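Local coordinates for SWD1-like protein (Myceliophthora thermophila, PDB 6E29) that probably serves as a WD-repeat scaffold subunit of the COMPASS histone H3K4 methyltransferase complex, represented here by its beta-propeller domain, at residues A278-V286 against L296-G304. Residues are numbered along the deposited sequence; the frame is centred on the assembly and turned at random.
Sequences AFSATGEYV and LYIWERGHG
Ile298 lays its CG2 methyl 3.9 Å from CB of Tyr285, crossing the base of that side chain at a slant. Trp299 next pairs with Val286 through two backbone hydrogen bonds, Trp299 N to Val286 O and Val286 N to Trp299 O, each 2.8 Å long. Its indole, packed against Phe265 and Trp274, brings CE3 to 3.5 Å from Val286 O, which lies near the ring plane. Glu300 sits across from Tyr285 as a non-hydrogen-bonded pair, its CB near CD1 of the phenol; OE1 accepts from His303 N and OE2 from Ser305 N, tying the carboxylate to the chain just after the strand. Arg301 N then hydrogen-bonds to Glu284 O (2.9 Å, nearly straight at 168°), extending the pairing one step past the strand. The arginine chain crosses Val286 at about a right angle, CG against CG2, and brings CD to 3.6 Å from CE1 at the edge of the Phe279 ring. A bend at chi3 (42°) helps direct NH1 into a 2.8 Å hydrogen bond to Gly283 O, approaching from above the carbonyl plane, while NH2 forms a salt bridge with Glu262. Because Gly283 ends the type I turn begun at Ser280, the NH1 bond joins that turn to the antiparallel hairpin of strands 285-290 and 296-300, the two middle strands of a four-stranded WD40 beta-propeller blade.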
ATOM      1  N   ALA B 278       3.645   7.536   4.131  1.00 19.39           N
ATOM      2  CA  ALA B 278       3.658   7.962   2.728  1.00 21.00           C
ATOM      3  C   ALA B 278       4.933   8.728   2.375  1.00 21.49           C
ATOM      4  O   ALA B 278       5.451   9.504   3.175  1.00 19.74           O
ATOM      5  CB  ALA B 278       2.431   8.824   2.407  1.00 23.55           C
ATOM      6  N   PHE B 279       5.392   8.545   1.134  1.00 21.82           N
ATOM      7  CA  PHE B 279       6.469   9.308   0.535  1.00 16.80           C
ATOM      8  C   PHE B 279       5.899  10.544  -0.126  1.00 18.42           C
ATOM      9  O   PHE B 279       4.910  10.440  -0.861  1.00 23.05           O
ATOM     10  CB  PHE B 279       7.123   8.530  -0.605  1.00 17.48           C
ATOM     11  CG  PHE B 279       8.241   7.542  -0.191  1.00 19.18           C
ATOM     12  CD1 PHE B 279       9.270   7.925   0.623  1.00 22.83           C
ATOM     13  CD2 PHE B 279       8.262   6.268  -0.767  1.00 24.41           C
ATOM     14  CE1 PHE B 279      10.326   7.037   0.954  1.00 19.37           C
ATOM     15  CE2 PHE B 279       9.298   5.332  -0.443  1.00 23.51           C
ATOM     16  CZ  PHE B 279      10.347   5.738   0.409  1.00 26.82           C
ATOM     17  N   SER B 280       6.650  11.646  -0.063  1.00 21.74           N
ATOM     18  CA  SER B 280       6.279  12.833  -0.828  1.00 19.12           C
ATOM     19  C   SER B 280       6.626  12.620  -2.307  1.00 17.47           C
ATOM     20  O   SER B 280       7.262  11.628  -2.688  1.00 23.02           O
ATOM     21  CB  SER B 280       6.965  14.084  -0.267  1.00 21.96           C
ATOM     22  OG  SER B 280       8.382  14.060  -0.507  1.00 21.32           O
ATOM     23  N   ALA B 281       6.249  13.592  -3.136  1.00 22.74           N
ATOM     24  CA  ALA B 281       6.325  13.467  -4.601  1.00 22.84           C
ATOM     25  C   ALA B 281       7.705  13.036  -5.078  1.00 26.61           C
ATOM     26  O   ALA B 281       7.823  12.190  -5.984  1.00 25.33           O
ATOM     27  CB  ALA B 281       5.975  14.825  -5.242  1.00 24.03           C
ATOM     28  N   THR B 282       8.752  13.700  -4.582  1.00 23.66           N
ATOM     29  CA  THR B 282      10.124  13.402  -4.992  1.00 20.71           C
ATOM     30  C   THR B 282      10.785  12.385  -4.083  1.00 26.41           C
ATOM     31  O   THR B 282      11.952  12.057  -4.299  1.00 25.95           O
ATOM     32  CB  THR B 282      11.009  14.624  -5.007  1.00 23.72           C
ATOM     33  OG1 THR B 282      11.203  15.063  -3.647  1.00 26.02           O
ATOM     34  CG2 THR B 282      10.357  15.775  -5.802  1.00 21.51           C
ATOM     35  N   GLY B 283      10.097  11.948  -3.056  1.00 22.89           N
ATOM     36  CA  GLY B 283      10.730  11.073  -2.099  1.00 24.58           C
ATOM     37  C   GLY B 283      11.514  11.792  -1.031  1.00 30.52           C
ATOM     38  O   GLY B 283      12.099  11.140  -0.153  1.00 30.95           O
ATOM     39  N   GLU B 284      11.531  13.109  -1.060  1.00 25.05           N
ATOM     40  CA  GLU B 284      12.285  13.849  -0.054  1.00 26.64           C
ATOM     41  C   GLU B 284      11.781  13.584   1.361  1.00 37.35           C
ATOM     42  O   GLU B 284      12.578  13.536   2.306  1.00 27.47           O
ATOM     43  CB  GLU B 284      12.187  15.332  -0.318  1.00 26.26           C
ATOM     44  CG  GLU B 284      13.093  16.110   0.664  1.00 30.76           C
ATOM     45  CD  GLU B 284      13.139  17.597   0.433  1.00 37.68           C
ATOM     46  OE1 GLU B 284      12.314  18.188  -0.331  1.00 33.90           O
ATOM     47  OE2 GLU B 284      14.045  18.204   1.041  1.00 40.20           O
ATOM     48  N   TYR B 285      10.466  13.532   1.549  1.00 22.64           N
ATOM     49  CA  TYR B 285       9.897  13.456   2.893  1.00 20.58           C
ATOM     50  C   TYR B 285       9.179  12.131   3.084  1.00 22.99           C
ATOM     51  O   TYR B 285       8.608  11.566   2.151  1.00 20.35           O
ATOM     52  CB  TYR B 285       8.873  14.565   3.159  1.00 23.37           C
ATOM     53  CG  TYR B 285       9.443  15.934   3.010  1.00 26.01           C
ATOM     54  CD1 TYR B 285      10.411  16.399   3.882  1.00 25.02           C
ATOM     55  CD2 TYR B 285       9.030  16.752   1.985  1.00 31.41           C
ATOM     56  CE1 TYR B 285      10.963  17.719   3.737  1.00 31.69           C
ATOM     57  CE2 TYR B 285       9.552  18.027   1.825  1.00 32.89           C
ATOM     58  CZ  TYR B 285      10.521  18.507   2.699  1.00 50.77           C
ATOM     59  OH  TYR B 285      11.048  19.775   2.527  1.00 38.14           O
ATOM     60  N   VAL B 286       9.177  11.665   4.335  1.00 22.68           N
ATOM     61  CA  VAL B 286       8.308  10.575   4.788  1.00 22.00           C
ATOM     62  C   VAL B 286       7.337  11.172   5.810  1.00 20.66           C
ATOM     63  O   VAL B 286       7.773  11.807   6.767  1.00 24.58           O
ATOM     64  CB  VAL B 286       9.132   9.432   5.437  1.00 21.47           C
ATOM     65  CG1 VAL B 286       8.198   8.402   6.071  1.00 21.08           C
ATOM     66  CG2 VAL B 286      10.050   8.744   4.355  1.00 19.37           C
ATOM     67  N   LEU B 296       0.409  14.368  12.912  1.00 29.72           N
ATOM     68  CA  LEU B 296       1.127  13.792  11.783  1.00 25.13           C
ATOM     69  C   LEU B 296       2.587  14.187  11.912  1.00 26.41           C
ATOM     70  O   LEU B 296       2.894  15.319  12.304  1.00 29.63           O
ATOM     71  CB  LEU B 296       0.587  14.307  10.438  1.00 26.74           C
ATOM     72  CG  LEU B 296      -0.881  14.051  10.101  1.00 29.44           C
ATOM     73  CD1 LEU B 296      -1.173  14.730   8.775  1.00 37.61           C
ATOM     74  CD2 LEU B 296      -1.166  12.533   9.961  1.00 26.15           C
ATOM     75  N   TYR B 297       3.488  13.265  11.579  1.00 25.09           N
ATOM     76  CA  TYR B 297       4.914  13.520  11.677  1.00 20.94           C
ATOM     77  C   TYR B 297       5.472  13.527  10.270  1.00 23.86           C
ATOM     78  O   TYR B 297       5.089  12.681   9.464  1.00 24.75           O
ATOM     79  CB  TYR B 297       5.620  12.438  12.509  1.00 24.31           C
ATOM     80  CG  TYR B 297       5.281  12.601  14.002  1.00 30.38           C
ATOM     81  CD1 TYR B 297       4.026  12.243  14.490  1.00 28.69           C
ATOM     82  CD2 TYR B 297       6.217  13.104  14.904  1.00 41.48           C
ATOM     83  CE1 TYR B 297       3.708  12.395  15.838  1.00 29.57           C
ATOM     84  CE2 TYR B 297       5.908  13.247  16.264  1.00 46.77           C
ATOM     85  CZ  TYR B 297       4.645  12.895  16.711  1.00 47.12           C
ATOM     86  OH  TYR B 297       4.315  13.030  18.045  1.00 42.34           O
ATOM     87  N   ILE B 298       6.419  14.440  10.001  1.00 25.87           N
ATOM     88  CA  ILE B 298       7.108  14.479   8.702  1.00 22.19           C
ATOM     89  C   ILE B 298       8.617  14.479   8.952  1.00 24.08           C
ATOM     90  O   ILE B 298       9.131  15.342   9.670  1.00 26.87           O
ATOM     91  CB  ILE B 298       6.693  15.705   7.879  1.00 24.07           C
ATOM     92  CG1 ILE B 298       5.152  15.751   7.728  1.00 21.90           C
ATOM     93  CG2 ILE B 298       7.342  15.668   6.521  1.00 23.76           C
ATOM     94  CD1 ILE B 298       4.671  17.039   6.953  1.00 27.55           C
ATOM     95  N   TRP B 299       9.312  13.486   8.400  1.00 23.28           N
ATOM     96  CA  TRP B 299      10.772  13.420   8.423  1.00 23.62           C
ATOM     97  C   TRP B 299      11.333  13.656   7.018  1.00 21.43           C
ATOM     98  O   TRP B 299      10.649  13.437   6.007  1.00 23.19           O
ATOM     99  CB  TRP B 299      11.254  12.060   8.912  1.00 27.31           C
ATOM    100  CG  TRP B 299      10.840  11.672  10.270  1.00 31.72           C
ATOM    101  CD1 TRP B 299      11.573  11.834  11.441  1.00 31.12           C
ATOM    102  CD2 TRP B 299       9.649  10.956  10.637  1.00 26.98           C
ATOM    103  NE1 TRP B 299      10.888  11.296  12.490  1.00 27.41           N
ATOM    104  CE2 TRP B 299       9.709  10.746  12.038  1.00 27.38           C
ATOM    105  CE3 TRP B 299       8.538  10.466   9.918  1.00 22.85           C
ATOM    106  CZ2 TRP B 299       8.684  10.098  12.746  1.00 30.41           C
ATOM    107  CZ3 TRP B 299       7.529   9.803  10.614  1.00 23.42           C
ATOM    108  CH2 TRP B 299       7.612   9.616  12.018  1.00 29.29           C
ATOM    109  N   GLU B 300      12.609  14.016   6.958  1.00 28.61           N
ATOM    110  CA  GLU B 300      13.277  14.185   5.674  1.00 26.90           C
ATOM    111  C   GLU B 300      14.316  13.082   5.505  1.00 30.07           C
ATOM    112  O   GLU B 300      15.013  12.725   6.454  1.00 31.68           O
ATOM    113  CB  GLU B 300      13.923  15.582   5.558  1.00 30.13           C
ATOM    114  CG  GLU B 300      14.801  15.959   6.728  1.00 42.07           C
ATOM    115  CD  GLU B 300      16.213  15.431   6.544  1.00 44.98           C
ATOM    116  OE1 GLU B 300      16.635  15.313   5.355  1.00 44.98           O
ATOM    117  OE2 GLU B 300      16.855  15.098   7.571  1.00 48.56           O
ATOM    118  N   ARG B 301      14.408  12.538   4.302  1.00 29.41           N
ATOM    119  CA  ARG B 301      15.254  11.371   4.019  1.00 30.12           C
ATOM    120  C   ARG B 301      16.679  11.737   3.687  1.00 45.03           C
ATOM    121  O   ARG B 301      17.522  10.841   3.574  1.00 46.97           O
ATOM    122  CB  ARG B 301      14.723  10.610   2.825  1.00 40.38           C
ATOM    123  CG  ARG B 301      13.554   9.783   3.109  1.00 32.92           C
ATOM    124  CD  ARG B 301      13.256   8.908   1.912  1.00 29.90           C
ATOM    125  NE  ARG B 301      14.458   8.331   1.315  1.00 33.62           N
ATOM    126  CZ  ARG B 301      14.878   8.556   0.077  1.00 37.59           C
ATOM    127  NH1 ARG B 301      14.181   9.357  -0.737  1.00 37.68           N
ATOM    128  NH2 ARG B 301      16.012   7.993  -0.345  1.00 43.00           N
ATOM    129  N   GLY B 302      16.950  13.016   3.457  1.00 38.26           N
ATOM    130  CA  GLY B 302      18.321  13.432   3.241  1.00 63.09           C
ATOM    131  C   GLY B 302      19.207  13.052   4.409  1.00 60.90           C
ATOM    132  O   GLY B 302      20.280  12.471   4.229  1.00 52.76           O
ATOM    133  N   HIS B 303      18.761  13.374   5.625  1.00 58.20           N
ATOM    134  CA  HIS B 303      19.508  13.075   6.833  1.00 42.06           C
ATOM    135  C   HIS B 303      18.705  12.339   7.874  1.00 44.89           C
ATOM    136  O   HIS B 303      19.215  12.130   8.971  1.00 49.11           O
ATOM    137  CB  HIS B 303      20.044  14.360   7.485  1.00 61.00           C
ATOM    138  CG  HIS B 303      20.998  15.117   6.619  1.00 61.87           C
ATOM    139  ND1 HIS B 303      20.755  15.358   5.281  1.00 61.75           N
ATOM    140  CD2 HIS B 303      22.196  15.682   6.891  1.00 64.72           C
ATOM    141  CE1 HIS B 303      21.763  16.032   4.762  1.00 68.23           C
ATOM    142  NE2 HIS B 303      22.647  16.250   5.722  1.00 90.92           N
ATOM    143  N   GLY B 304      17.459  11.979   7.589  1.00 35.36           N
ATOM    144  CA  GLY B 304      16.651  11.241   8.543  1.00 36.72           C
ATOM    145  C   GLY B 304      16.012  12.059   9.649  1.00 37.33           C
ATOM    146  O   GLY B 304      15.366  11.479  10.530  1.00 33.53           O
TER